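Local coordinates for protein pectate lyase 1 (Juniperus ashei, PDB 1PXZ) that cleaves pectate by elimination with low activity, probably with the help of calcium, and is the major allergen of Juniperus ashei pollen, at residues D246-Y251 with T269-S274; I261-N266 with T299-I304; K277-R282 with N305-V310. All coordinates share one frame; numbering follows the deposited sequence.

Contact 1. Residues D246-Y251 with T269-S274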
ATOM      1  N   ASP A 246     -12.089 -11.585  -0.782  1.00  8.07           N
ATOM      2  CA  ASP A 246     -13.488 -11.758  -0.430  1.00  8.32           C
ATOM      3  C   ASP A 246     -14.373 -11.137  -1.504  1.00  8.32           C
ATOM      4  O   ASP A 246     -13.870 -10.402  -2.337  1.00  8.95           O
ATOM      5  CB  ASP A 246     -13.819 -11.067   0.904  1.00  5.82           C
ATOM      6  CG  ASP A 246     -13.200 -11.776   2.088  1.00 10.12           C
ATOM      7  OD1 ASP A 246     -13.354 -13.023   2.185  1.00 11.85           O
ATOM      8  OD2 ASP A 246     -12.560 -11.110   2.944  1.00 13.71           O
ATOM      9  N   PRO A 247     -15.673 -11.417  -1.526  1.00  9.00           N
ATOM     10  CA  PRO A 247     -16.563 -10.769  -2.486  1.00 10.80           C
ATOM     11  C   PRO A 247     -16.468  -9.245  -2.469  1.00 16.03           C
ATOM     12  O   PRO A 247     -16.653  -8.644  -1.414  1.00 11.62           O
ATOM     13  CB  PRO A 247     -17.961 -11.235  -2.028  1.00 14.52           C
ATOM     14  CG  PRO A 247     -17.698 -12.575  -1.399  1.00 13.71           C
ATOM     15  CD  PRO A 247     -16.358 -12.430  -0.696  1.00  9.66           C
ATOM     16  N   TRP A 248     -16.203  -8.683  -3.643  1.00 11.23           N
ATOM     17  CA  TRP A 248     -16.108  -7.277  -3.971  1.00  9.54           C
ATOM     18  C   TRP A 248     -17.508  -6.723  -4.228  1.00 11.82           C
ATOM     19  O   TRP A 248     -18.455  -7.522  -4.163  1.00 15.33           O
ATOM     20  CB  TRP A 248     -15.251  -7.033  -5.220  1.00 10.52           C
ATOM     21  CG  TRP A 248     -15.572  -7.955  -6.375  1.00 10.89           C
ATOM     22  CD1 TRP A 248     -16.452  -7.748  -7.389  1.00 12.02           C
ATOM     23  CD2 TRP A 248     -14.984  -9.242  -6.604  1.00  7.94           C
ATOM     24  NE1 TRP A 248     -16.471  -8.830  -8.262  1.00  7.60           N
ATOM     25  CE2 TRP A 248     -15.569  -9.751  -7.786  1.00  8.97           C
ATOM     26  CE3 TRP A 248     -14.027 -10.001  -5.924  1.00 10.01           C
ATOM     27  CZ2 TRP A 248     -15.221 -10.998  -8.301  1.00  7.11           C
ATOM     28  CZ3 TRP A 248     -13.676 -11.249  -6.439  1.00 12.36           C
ATOM     29  CH2 TRP A 248     -14.281 -11.716  -7.615  1.00 10.53           C
ATOM     30  N   ASN A 249     -17.624  -5.449  -4.556  1.00 11.46           N
ATOM     31  CA  ASN A 249     -18.923  -4.828  -4.807  1.00  8.80           C
ATOM     32  C   ASN A 249     -19.140  -4.523  -6.281  1.00 25.30           C
ATOM     33  O   ASN A 249     -20.286  -4.655  -6.721  1.00 33.96           O
ATOM     34  CB  ASN A 249     -19.085  -3.500  -4.058  1.00 15.64           C
ATOM     35  CG  ASN A 249     -20.499  -2.953  -4.087  1.00 34.72           C
ATOM     36  OD1 ASN A 249     -20.752  -1.777  -4.372  1.00 32.13           O
ATOM     37  ND2 ASN A 249     -21.472  -3.810  -3.783  1.00 36.89           N
ATOM     38  N   ILE A 250     -18.079  -4.097  -6.976  1.00 16.16           N
ATOM     39  CA  ILE A 250     -18.213  -3.741  -8.386  1.00 15.89           C
ATOM     40  C   ILE A 250     -17.311  -4.631  -9.238  1.00 20.82           C
ATOM     41  O   ILE A 250     -17.786  -5.349 -10.124  1.00 13.08           O
ATOM     42  CB  ILE A 250     -17.894  -2.259  -8.633  1.00 18.53           C
ATOM     43  CG1 ILE A 250     -18.771  -1.311  -7.796  1.00 22.10           C
ATOM     44  CG2 ILE A 250     -17.994  -1.923 -10.111  1.00 20.06           C
ATOM     45  CD1 ILE A 250     -18.336   0.137  -7.918  1.00 36.71           C
ATOM     46  N   TYR A 251     -16.018  -4.578  -8.949  1.00 12.27           N
ATOM     47  CA  TYR A 251     -15.022  -5.456  -9.528  1.00 11.57           C
ATOM     48  C   TYR A 251     -13.842  -5.567  -8.563  1.00 12.51           C
ATOM     49  O   TYR A 251     -13.805  -4.816  -7.588  1.00 12.41           O
ATOM     50  CB  TYR A 251     -14.476  -4.921 -10.858  1.00  7.67           C
ATOM     51  CG  TYR A 251     -13.790  -3.576 -10.719  1.00 11.31           C
ATOM     52  CD1 TYR A 251     -14.555  -2.417 -10.706  1.00 16.34           C
ATOM     53  CD2 TYR A 251     -12.407  -3.436 -10.588  1.00  8.52           C
ATOM     54  CE1 TYR A 251     -13.971  -1.162 -10.575  1.00 13.53           C
ATOM     55  CE2 TYR A 251     -11.813  -2.197 -10.453  1.00 11.95           C
ATOM     56  CZ  TYR A 251     -12.605  -1.066 -10.451  1.00 14.40           C
ATOM     57  OH  TYR A 251     -11.999   0.165 -10.324  1.00 16.76           O
ATOM     58  N   THR A 269     -13.015 -14.865  -4.655  1.00 13.76           N
ATOM     59  CA  THR A 269     -14.355 -15.380  -4.338  1.00  7.88           C
ATOM     60  C   THR A 269     -15.389 -14.365  -4.783  1.00  8.02           C
ATOM     61  O   THR A 269     -15.483 -13.260  -4.237  1.00 13.09           O
ATOM     62  CB  THR A 269     -14.473 -15.691  -2.834  1.00  8.34           C
ATOM     63  OG1 THR A 269     -13.515 -16.701  -2.503  1.00 12.21           O
ATOM     64  CG2 THR A 269     -15.866 -16.223  -2.519  1.00 15.03           C
ATOM     65  N   ALA A 270     -16.183 -14.647  -5.809  1.00  8.97           N
ATOM     66  CA  ALA A 270     -17.148 -13.707  -6.373  1.00 13.46           C
ATOM     67  C   ALA A 270     -18.385 -13.521  -5.496  1.00  5.67           C
ATOM     68  O   ALA A 270     -18.753 -14.423  -4.742  1.00 10.39           O
ATOM     69  CB  ALA A 270     -17.643 -14.136  -7.769  1.00 10.82           C
ATOM     70  N   PRO A 271     -19.016 -12.349  -5.599  1.00  7.24           N
ATOM     71  CA  PRO A 271     -20.321 -12.157  -4.949  1.00 11.07           C
ATOM     72  C   PRO A 271     -21.345 -13.047  -5.652  1.00 15.46           C
ATOM     73  O   PRO A 271     -21.018 -13.689  -6.655  1.00 12.10           O
ATOM     74  CB  PRO A 271     -20.699 -10.711  -5.202  1.00 16.18           C
ATOM     75  CG  PRO A 271     -19.579 -10.098  -5.942  1.00 15.53           C
ATOM     76  CD  PRO A 271     -18.569 -11.154  -6.307  1.00  7.30           C
ATOM     77  N   SER A 272     -22.548 -13.019  -5.101  1.00  9.86           N
ATOM     78  CA  SER A 272     -23.610 -13.835  -5.685  1.00 13.40           C
ATOM     79  C   SER A 272     -24.160 -13.313  -6.988  1.00 14.34           C
ATOM     80  O   SER A 272     -24.644 -14.118  -7.805  1.00 13.81           O
ATOM     81  CB  SER A 272     -24.764 -13.877  -4.647  1.00 22.25           C
ATOM     82  OG  SER A 272     -24.324 -14.723  -3.581  1.00 43.68           O
ATOM     83  N   GLU A 273     -24.135 -12.003  -7.191  1.00 11.58           N
ATOM     84  CA  GLU A 273     -24.809 -11.427  -8.355  1.00 12.93           C
ATOM     85  C   GLU A 273     -24.114 -11.785  -9.669  1.00 14.53           C
ATOM     86  O   GLU A 273     -22.892 -11.711  -9.763  1.00 13.26           O
ATOM     87  CB  GLU A 273     -24.883  -9.898  -8.265  1.00 19.22           C
ATOM     88  CG  GLU A 273     -25.632  -9.301  -7.092  1.00 29.18           C
ATOM     89  CD  GLU A 273     -25.080  -9.514  -5.700  1.00 35.29           C
ATOM     90  OE1 GLU A 273     -23.900  -9.867  -5.486  1.00 17.28           O
ATOM     91  OE2 GLU A 273     -25.843  -9.346  -4.712  1.00 42.17           O
ATOM     92  N   SER A 274     -24.914 -12.137 -10.670  1.00 15.11           N
ATOM     93  CA  SER A 274     -24.438 -12.410 -12.018  1.00 14.84           C
ATOM     94  C   SER A 274     -23.540 -11.332 -12.598  1.00 13.85           C
ATOM     95  O   SER A 274     -22.489 -11.587 -13.209  1.00 14.02           O
ATOM     96  CB  SER A 274     -25.668 -12.551 -12.958  1.00 17.30           C
ATOM     97  OG  SER A 274     -25.233 -12.854 -14.276  1.00 21.91           O
TER

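Contact 2. Residues I261-N266 with T299-I304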
ATOM      1  N   ILE A 261      -1.094  -5.515 -16.171  1.00 10.13           N
ATOM      2  CA  ILE A 261      -1.514  -6.160 -14.940  1.00  6.79           C
ATOM      3  C   ILE A 261      -1.213  -7.647 -14.995  1.00 12.19           C
ATOM      4  O   ILE A 261      -1.775  -8.363 -15.807  1.00 12.28           O
ATOM      5  CB  ILE A 261      -3.020  -5.910 -14.667  1.00  8.31           C
ATOM      6  CG1 ILE A 261      -3.320  -4.417 -14.593  1.00  8.74           C
ATOM      7  CG2 ILE A 261      -3.423  -6.698 -13.430  1.00  8.31           C
ATOM      8  CD1 ILE A 261      -4.778  -4.014 -14.445  1.00 11.79           C
ATOM      9  N   LEU A 262      -0.315  -8.079 -14.118  1.00  9.79           N
ATOM     10  CA  LEU A 262       0.115  -9.455 -14.003  1.00  3.67           C
ATOM     11  C   LEU A 262      -0.447 -10.058 -12.723  1.00  7.69           C
ATOM     12  O   LEU A 262       0.106  -9.906 -11.638  1.00  8.90           O
ATOM     13  CB  LEU A 262       1.639  -9.559 -14.083  1.00  6.98           C
ATOM     14  CG  LEU A 262       2.252  -8.801 -15.285  1.00  9.83           C
ATOM     15  CD1 LEU A 262       3.754  -9.038 -15.341  1.00 11.47           C
ATOM     16  CD2 LEU A 262       1.593  -9.212 -16.598  1.00 12.60           C
ATOM     17  N   SER A 263      -1.586 -10.740 -12.907  1.00  6.95           N
ATOM     18  CA  SER A 263      -2.259 -11.419 -11.809  1.00  9.78           C
ATOM     19  C   SER A 263      -1.739 -12.848 -11.694  1.00 11.03           C
ATOM     20  O   SER A 263      -1.843 -13.603 -12.655  1.00 11.29           O
ATOM     21  CB  SER A 263      -3.773 -11.405 -12.041  1.00  8.82           C
ATOM     22  OG  SER A 263      -4.424 -12.238 -11.088  1.00 10.03           O
ATOM     23  N   GLU A 264      -1.162 -13.211 -10.547  1.00  6.12           N
ATOM     24  CA  GLU A 264      -0.593 -14.547 -10.379  1.00  5.50           C
ATOM     25  C   GLU A 264      -0.879 -15.126  -9.013  1.00 10.69           C
ATOM     26  O   GLU A 264      -0.560 -14.484  -8.000  1.00 10.76           O
ATOM     27  CB  GLU A 264       0.918 -14.400 -10.605  1.00 11.27           C
ATOM     28  CG  GLU A 264       1.714 -15.686 -10.543  1.00 16.23           C
ATOM     29  CD  GLU A 264       3.170 -15.509 -10.938  1.00 21.32           C
ATOM     30  OE1 GLU A 264       3.648 -14.355 -11.070  1.00 14.03           O
ATOM     31  OE2 GLU A 264       3.822 -16.570 -11.104  1.00 17.83           O
ATOM     32  N   GLY A 265      -1.482 -16.303  -8.944  1.00  6.50           N
ATOM     33  CA  GLY A 265      -1.667 -16.974  -7.672  1.00  7.34           C
ATOM     34  C   GLY A 265      -2.613 -16.271  -6.723  1.00 10.75           C
ATOM     35  O   GLY A 265      -2.516 -16.461  -5.493  1.00 10.91           O
ATOM     36  N   ASN A 266      -3.553 -15.482  -7.215  1.00  7.10           N
ATOM     37  CA  ASN A 266      -4.578 -14.865  -6.366  1.00  6.65           C
ATOM     38  C   ASN A 266      -5.740 -15.816  -6.135  1.00 16.02           C
ATOM     39  O   ASN A 266      -5.916 -16.750  -6.928  1.00 10.34           O
ATOM     40  CB  ASN A 266      -5.073 -13.578  -7.037  1.00  6.89           C
ATOM     41  CG  ASN A 266      -3.939 -12.570  -7.141  1.00  7.48           C
ATOM     42  OD1 ASN A 266      -3.419 -12.158  -6.097  1.00  9.18           O
ATOM     43  ND2 ASN A 266      -3.570 -12.184  -8.350  1.00  4.86           N
ATOM     44  N   THR A 299      -2.362 -15.968 -14.134  1.00  5.47           N
ATOM     45  CA  THR A 299      -1.579 -17.188 -14.040  1.00  8.35           C
ATOM     46  C   THR A 299      -1.768 -17.917 -12.726  1.00 11.17           C
ATOM     47  O   THR A 299      -1.461 -17.311 -11.687  1.00 15.16           O
ATOM     48  CB  THR A 299      -0.072 -16.844 -14.167  1.00 16.30           C
ATOM     49  OG1 THR A 299       0.103 -16.052 -15.362  1.00 26.67           O
ATOM     50  CG2 THR A 299       0.775 -18.093 -14.289  1.00 20.23           C
ATOM     51  N   ARG A 300      -2.218 -19.156 -12.722  1.00  8.14           N
ATOM     52  CA  ARG A 300      -2.416 -19.985 -11.533  1.00 10.51           C
ATOM     53  C   ARG A 300      -3.284 -19.314 -10.472  1.00 10.05           C
ATOM     54  O   ARG A 300      -3.119 -19.558  -9.280  1.00 11.66           O
ATOM     55  CB  ARG A 300      -1.058 -20.398 -10.937  1.00 14.81           C
ATOM     56  CG  ARG A 300      -0.223 -21.130 -12.001  1.00 19.85           C
ATOM     57  CD  ARG A 300       1.110 -21.621 -11.483  1.00 23.19           C
ATOM     58  NE  ARG A 300       2.016 -20.494 -11.250  1.00 25.15           N
ATOM     59  CZ  ARG A 300       2.642 -20.254 -10.103  1.00 28.38           C
ATOM     60  NH1 ARG A 300       2.480 -21.058  -9.065  1.00 31.76           N
ATOM     61  NH2 ARG A 300       3.440 -19.197 -10.007  1.00 25.30           N
ATOM     62  N   ASP A 301      -4.201 -18.478 -10.917  1.00 10.93           N
ATOM     63  CA  ASP A 301      -5.224 -17.887 -10.040  1.00  9.01           C
ATOM     64  C   ASP A 301      -6.227 -18.955  -9.657  1.00 13.93           C
ATOM     65  O   ASP A 301      -6.393 -19.956 -10.352  1.00 13.50           O
ATOM     66  CB  ASP A 301      -5.909 -16.719 -10.738  1.00 10.32           C
ATOM     67  CG  ASP A 301      -5.088 -15.437 -10.808  1.00 15.89           C
ATOM     68  OD1 ASP A 301      -4.235 -15.211  -9.913  1.00 12.22           O
ATOM     69  OD2 ASP A 301      -5.289 -14.628 -11.751  1.00 14.08           O
ATOM     70  N   ALA A 302      -6.912 -18.773  -8.534  1.00  9.50           N
ATOM     71  CA  ALA A 302      -7.997 -19.682  -8.155  1.00 10.04           C
ATOM     72  C   ALA A 302      -9.318 -18.914  -8.167  1.00 18.32           C
ATOM     73  O   ALA A 302      -9.287 -17.728  -7.810  1.00 12.22           O
ATOM     74  CB  ALA A 302      -7.723 -20.320  -6.814  1.00 11.28           C
ATOM     75  N   PHE A 303     -10.419 -19.551  -8.561  1.00 11.67           N
ATOM     76  CA  PHE A 303     -11.685 -18.843  -8.748  1.00 10.13           C
ATOM     77  C   PHE A 303     -12.793 -19.566  -7.998  1.00 14.91           C
ATOM     78  O   PHE A 303     -12.993 -20.755  -8.176  1.00 18.20           O
ATOM     79  CB  PHE A 303     -12.092 -18.723 -10.231  1.00 11.24           C
ATOM     80  CG  PHE A 303     -11.032 -17.961 -11.017  1.00 13.14           C
ATOM     81  CD1 PHE A 303     -11.059 -16.588 -11.063  1.00  8.71           C
ATOM     82  CD2 PHE A 303     -10.014 -18.619 -11.686  1.00 13.02           C
ATOM     83  CE1 PHE A 303     -10.084 -15.882 -11.747  1.00  8.62           C
ATOM     84  CE2 PHE A 303      -9.029 -17.934 -12.374  1.00 14.05           C
ATOM     85  CZ  PHE A 303      -9.070 -16.557 -12.403  1.00  9.59           C
ATOM     86  N   ILE A 304     -13.497 -18.831  -7.153  1.00 11.29           N
ATOM     87  CA  ILE A 304     -14.521 -19.456  -6.321  1.00 10.84           C
ATOM     88  C   ILE A 304     -15.851 -18.763  -6.581  1.00 13.13           C
ATOM     89  O   ILE A 304     -15.907 -17.563  -6.879  1.00  9.70           O
ATOM     90  CB  ILE A 304     -14.087 -19.362  -4.852  1.00 13.82           C
ATOM     91  CG1 ILE A 304     -12.758 -20.078  -4.575  1.00 19.57           C
ATOM     92  CG2 ILE A 304     -15.176 -19.862  -3.920  1.00 16.40           C
ATOM     93  CD1 ILE A 304     -12.137 -19.733  -3.238  1.00 20.86           C
TER
HETATM   94  O   HOH W   1       0.095 -13.339 -14.710  1.00 15.34           O

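Contact 3. Residues K277-R282 with N305-V310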
ATOM      1  N   LYS A 277     -19.664 -11.143 -11.276  1.00  8.06           N
ATOM      2  CA  LYS A 277     -18.791 -12.304 -11.258  1.00  8.35           C
ATOM      3  C   LYS A 277     -17.415 -12.008 -11.842  1.00  4.87           C
ATOM      4  O   LYS A 277     -16.442 -12.681 -11.502  1.00 10.55           O
ATOM      5  CB  LYS A 277     -19.414 -13.449 -12.100  1.00 10.53           C
ATOM      6  CG  LYS A 277     -20.732 -13.958 -11.505  1.00 12.44           C
ATOM      7  CD  LYS A 277     -20.546 -14.627 -10.152  1.00 13.67           C
ATOM      8  CE  LYS A 277     -21.821 -15.318  -9.657  1.00  8.84           C
ATOM      9  NZ  LYS A 277     -21.632 -15.842  -8.263  1.00 10.70           N
ATOM     10  N   GLU A 278     -17.327 -11.012 -12.715  1.00  7.85           N
ATOM     11  CA  GLU A 278     -16.069 -10.735 -13.397  1.00 10.04           C
ATOM     12  C   GLU A 278     -15.076 -10.025 -12.467  1.00  8.44           C
ATOM     13  O   GLU A 278     -15.395  -9.011 -11.853  1.00 13.12           O
ATOM     14  CB  GLU A 278     -16.250  -9.878 -14.664  1.00 10.08           C
ATOM     15  CG  GLU A 278     -14.940  -9.926 -15.460  1.00 12.15           C
ATOM     16  CD  GLU A 278     -14.969  -9.107 -16.725  1.00 23.00           C
ATOM     17  OE1 GLU A 278     -16.090  -8.816 -17.196  1.00 16.70           O
ATOM     18  OE2 GLU A 278     -13.875  -8.761 -17.242  1.00 18.85           O
ATOM     19  N   VAL A 279     -13.878 -10.586 -12.373  1.00  7.68           N
ATOM     20  CA  VAL A 279     -12.861 -10.026 -11.474  1.00  8.37           C
ATOM     21  C   VAL A 279     -12.370  -8.695 -12.030  1.00 16.07           C
ATOM     22  O   VAL A 279     -12.167  -7.739 -11.277  1.00 11.67           O
ATOM     23  CB  VAL A 279     -11.681 -10.997 -11.367  1.00  7.36           C
ATOM     24  CG1 VAL A 279     -10.435 -10.310 -10.794  1.00  8.13           C
ATOM     25  CG2 VAL A 279     -12.052 -12.242 -10.558  1.00  6.79           C
ATOM     26  N   THR A 280     -12.165  -8.657 -13.343  1.00  9.62           N
ATOM     27  CA  THR A 280     -11.600  -7.572 -14.119  1.00  7.78           C
ATOM     28  C   THR A 280     -12.610  -6.550 -14.622  1.00 12.09           C
ATOM     29  O   THR A 280     -13.776  -6.821 -14.914  1.00 14.36           O
ATOM     30  CB  THR A 280     -10.910  -8.110 -15.407  1.00  9.66           C
ATOM     31  OG1 THR A 280     -11.706  -9.188 -15.941  1.00 10.55           O
ATOM     32  CG2 THR A 280      -9.540  -8.684 -15.096  1.00 10.51           C
ATOM     33  N   LYS A 281     -12.122  -5.316 -14.752  1.00  9.78           N
ATOM     34  CA  LYS A 281     -12.889  -4.253 -15.355  1.00  8.81           C
ATOM     35  C   LYS A 281     -11.984  -3.279 -16.115  1.00 10.61           C
ATOM     36  O   LYS A 281     -11.129  -2.638 -15.514  1.00  9.92           O
ATOM     37  CB  LYS A 281     -13.713  -3.456 -14.328  1.00  9.61           C
ATOM     38  CG  LYS A 281     -14.732  -2.565 -15.056  1.00 14.65           C
ATOM     39  CD  LYS A 281     -15.797  -2.068 -14.083  1.00 24.24           C
ATOM     40  CE  LYS A 281     -16.592  -0.932 -14.722  1.00 36.94           C
ATOM     41  NZ  LYS A 281     -16.387   0.362 -14.006  1.00 61.11           N
ATOM     42  N   ARG A 282     -12.188  -3.183 -17.429  1.00 11.00           N
ATOM     43  CA  ARG A 282     -11.486  -2.215 -18.252  1.00 15.29           C
ATOM     44  C   ARG A 282     -12.298  -0.936 -18.371  1.00 18.80           C
ATOM     45  O   ARG A 282     -13.485  -0.941 -18.685  1.00 15.45           O
ATOM     46  CB  ARG A 282     -11.229  -2.729 -19.672  1.00 17.06           C
ATOM     47  CG  ARG A 282     -10.020  -3.644 -19.775  1.00 18.39           C
ATOM     48  CD  ARG A 282     -10.514  -5.059 -20.057  1.00 22.09           C
ATOM     49  NE  ARG A 282      -9.392  -5.933 -20.429  1.00 20.72           N
ATOM     50  CZ  ARG A 282      -9.322  -7.158 -19.906  1.00 14.24           C
ATOM     51  NH1 ARG A 282     -10.276  -7.557 -19.062  1.00 10.73           N
ATOM     52  NH2 ARG A 282      -8.306  -7.918 -20.257  1.00 13.59           N
ATOM     53  N   ASN A 305     -16.939 -19.523  -6.482  1.00 11.25           N
ATOM     54  CA  ASN A 305     -18.281 -18.973  -6.604  1.00  9.94           C
ATOM     55  C   ASN A 305     -18.499 -18.297  -7.939  1.00  7.22           C
ATOM     56  O   ASN A 305     -19.232 -17.308  -8.007  1.00 10.45           O
ATOM     57  CB  ASN A 305     -18.602 -17.970  -5.470  1.00 11.66           C
ATOM     58  CG  ASN A 305     -20.106 -17.835  -5.267  1.00 23.53           C
ATOM     59  OD1 ASN A 305     -20.826 -18.845  -5.286  1.00 21.59           O
ATOM     60  ND2 ASN A 305     -20.662 -16.643  -5.066  1.00 15.82           N
ATOM     61  N   GLY A 306     -17.902 -18.824  -9.016  1.00 10.01           N
ATOM     62  CA  GLY A 306     -18.267 -18.308 -10.334  1.00 14.89           C
ATOM     63  C   GLY A 306     -17.411 -17.150 -10.812  1.00 12.79           C
ATOM     64  O   GLY A 306     -17.633 -16.580 -11.881  1.00 13.64           O
ATOM     65  N   ALA A 307     -16.414 -16.762 -10.030  1.00  7.96           N
ATOM     66  CA  ALA A 307     -15.497 -15.698 -10.430  1.00  6.93           C
ATOM     67  C   ALA A 307     -14.754 -16.046 -11.717  1.00  7.79           C
ATOM     68  O   ALA A 307     -14.400 -17.212 -11.889  1.00  7.21           O
ATOM     69  CB  ALA A 307     -14.461 -15.482  -9.324  1.00 10.37           C
ATOM     70  N   TYR A 308     -14.476 -15.054 -12.552  1.00  8.57           N
ATOM     71  CA  TYR A 308     -13.582 -15.276 -13.681  1.00  9.97           C
ATOM     72  C   TYR A 308     -12.823 -14.006 -14.037  1.00 11.09           C
ATOM     73  O   TYR A 308     -13.270 -12.882 -13.761  1.00  9.18           O
ATOM     74  CB  TYR A 308     -14.371 -15.779 -14.914  1.00 16.19           C
ATOM     75  CG  TYR A 308     -15.478 -14.841 -15.342  1.00  8.15           C
ATOM     76  CD1 TYR A 308     -16.762 -14.969 -14.799  1.00 10.72           C
ATOM     77  CD2 TYR A 308     -15.247 -13.847 -16.266  1.00  9.07           C
ATOM     78  CE1 TYR A 308     -17.734 -14.085 -15.220  1.00 11.68           C
ATOM     79  CE2 TYR A 308     -16.226 -12.967 -16.694  1.00  9.14           C
ATOM     80  CZ  TYR A 308     -17.478 -13.104 -16.148  1.00 15.86           C
ATOM     81  OH  TYR A 308     -18.467 -12.231 -16.546  1.00 14.64           O
ATOM     82  N   PHE A 309     -11.669 -14.219 -14.666  1.00 10.61           N
ATOM     83  CA  PHE A 309     -10.777 -13.133 -15.079  1.00 10.24           C
ATOM     84  C   PHE A 309     -10.745 -13.080 -16.595  1.00 10.41           C
ATOM     85  O   PHE A 309     -10.461 -14.100 -17.222  1.00 12.99           O
ATOM     86  CB  PHE A 309      -9.392 -13.410 -14.503  1.00  9.30           C
ATOM     87  CG  PHE A 309      -8.311 -12.364 -14.645  1.00 10.07           C
ATOM     88  CD1 PHE A 309      -7.727 -12.024 -15.848  1.00 12.90           C
ATOM     89  CD2 PHE A 309      -7.873 -11.723 -13.487  1.00 10.20           C
ATOM     90  CE1 PHE A 309      -6.737 -11.065 -15.946  1.00 18.03           C
ATOM     91  CE2 PHE A 309      -6.882 -10.763 -13.569  1.00  9.15           C
ATOM     92  CZ  PHE A 309      -6.301 -10.435 -14.780  1.00  9.38           C
ATOM     93  N   VAL A 310     -10.996 -11.925 -17.186  1.00  8.94           N
ATOM     94  CA  VAL A 310     -10.911 -11.818 -18.648  1.00  9.60           C
ATOM     95  C   VAL A 310      -9.515 -11.313 -18.997  1.00 12.82           C
ATOM     96  O   VAL A 310      -9.154 -10.155 -18.769  1.00 10.95           O
ATOM     97  CB  VAL A 310     -12.013 -10.903 -19.174  1.00 10.20           C
ATOM     98  CG1 VAL A 310     -11.867 -10.689 -20.673  1.00 15.46           C
ATOM     99  CG2 VAL A 310     -13.385 -11.508 -18.871  1.00 14.40           C
TER

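Contact 1. Residues D246-Y251 with T269-S274
Trp248 carries the tight half of this contact between two loops. Its CG sits in the crowded position between the backbone N and the carbonyl carbon (chi1 46°), which brings the indole against the chain at Ala270 and Pro271. The side chains of Trp248 and Pro271 cross at about a right angle. CD of Pro271 stands over one face of the indole, 3.8 Å from the centroid of the five-membered ring, in a CH-pi contact over that ring, toward the rim of the indole as a whole. The nearest indole atom is Trp248 CE2, 3.6 Å from Pro271 CD. Further along the indole, Ala270 CA makes an off-centre CH-pi contact with the six-membered ring, and Ala270 CB lies 4.0 Å from Trp248 CZ2. The backbone closes in as well: Trp248 O is 3.3 Å from Pro271 CG. The indole N-H is used elsewhere. Trp248 NE1 donates to Lys276 O, which ties the ring to the second loop just beyond Ser274.

The other half is looser and faces solvent. Pro247 is exposed and lies beside Pro271, with the two CB atoms 4.2 Å apart. Its closest approach is through the backbone, where Pro247 CA makes a CA-H...O contact of 3.2 Å with Thr269 O. Pro247 has no N-H to offer that oxygen, and the two segments share no hydrogen bond. They are held by apolar contact and by the fit of the indole.

The two loops occupy equivalent places in successive coils of the beta-helix. Residues 246-251 leave strand 244-245 and lead to 253-256. Residues 269-274 leave the neighbouring parallel strand 267-269 and lead to 280-282, which lies next to 253-256.

Contact 2. Residues I261-N266 with T299-I304
Backbone hydrogen bonds set the register of these segments. Thr299 N donates to Ser263 O at 2.8 Å, and Gly265 N donates to Thr299 O at 2.9 Å, nearly along the C=O axis. They flank the parallel bridge between Glu264 and Thr299. After the turn the pairing resumes with Ala302 N to Asn266 O, at 2.8 Å and almost straight (168°). A water donates to Ser263 O and also hydrogen-bonds Thr299 OG1.

The carboxylate of Asp301 adds side-chain hydrogen bonds. Its OD1 uses the anti lone pair to take the N-H of Asn266 at 2.8 Å. Its OD2 uses the syn lone pair to accept from Ser263 OG, a short 2.6 Å bond, and is also bonded to Ser298 OG. Ser263 OG in turn accepts from Asn266 ND2 at 2.9 Å, with the oxygen close to the amide plane. The polar ends of Ser263, Asn266 and Asp301 thus fix one another's rotation. Asn266 ND2 also hydrogen-bonds Val240 O, the strongest partner of this side chain.

One salt bridge crosses on the side where Glu264 and Thr299 lie. Glu264 is fully extended, with CG anti to the backbone N (chi1 -177°). Its OE2 meets Arg300 NH2 at 2.9 Å through the anti lone pair, near the guanidinium plane. Carboxylate and guanidinium planes stand 84° apart. His239 and Thr318 hold OE1, and Arg300 NH2 has a second acceptor in Val329 O.

Gly265 and Arg300, both at positive phi, mark matching corners of neighbouring coils. Asn266 OD1 accepts from Asn243 N one coil back, just as Asp301 accepts from Asn266 N. This is consistent with the asparagine ladder of the pectate lyase parallel beta-helix, with Asp301 in the place of the next rung.

Contact 3. Residues K277-R282 with N305-V310
Hydrogen bonds run the length of this contact. Val279 N donates almost straight (176°) to Tyr308 O at 2.8 Å, and Tyr308 N reaches Lys277 O at a longer 3.3 Å, from above the carbonyl plane. At one end Lys277 NZ binds Asn305 O at 2.8 Å; it also bonds Pro271 O. At the other, Arg282 grips Val310 O end-on with NH1 and NH2, the oxygen lying in the guanidinium plane, and NH2 also bonds Ser312 OG. Thr280 OG1 works both ways. It accepts from Val310 N at 3.1 Å and donates to the anti lone pair of Glu278 OE2 at 2.6 Å.

Strand 280-282 is outermost in an eight-stranded parallel sheet of the beta-helix. Segments 277-282 and 305-310 run side by side, their end-to-end directions 22° apart. The single bridge joins Glu278 and Tyr308.

Ring and apolar contacts supply the packing. Thr280 CG2 sits over the centre of one face of the Phe309 ring, 3.5 Å from its centroid. Glu278 CA lies over one face of Tyr308, offset toward the rim, while Val310 CG2 lies at that ring's edge. Val279 CG2 touches Ala307 CB at 4.2 Å.

In the fold
Following the chain from the N terminus, contact 1 is the first to close: 269-274 returns to 246-251 after one turn of the beta-helix. Contact 2 opens within that loop, at 261-266, and closes at 299-304, so the two cross. Contact 3 opens at 277-282, after contact 1 has closed, and ends at 305-310. It crosses contact 2 and stands in series with contact 1. Together they join successive coils at the C-terminal end of the beta-helix. Ala270 N probably bonds Ile304 O, linking contacts 1 and 2. Phe303 and Ser263 pack on Phe309 between contacts 2 and 3. Residues 299-306 belong to an IgE-binding region.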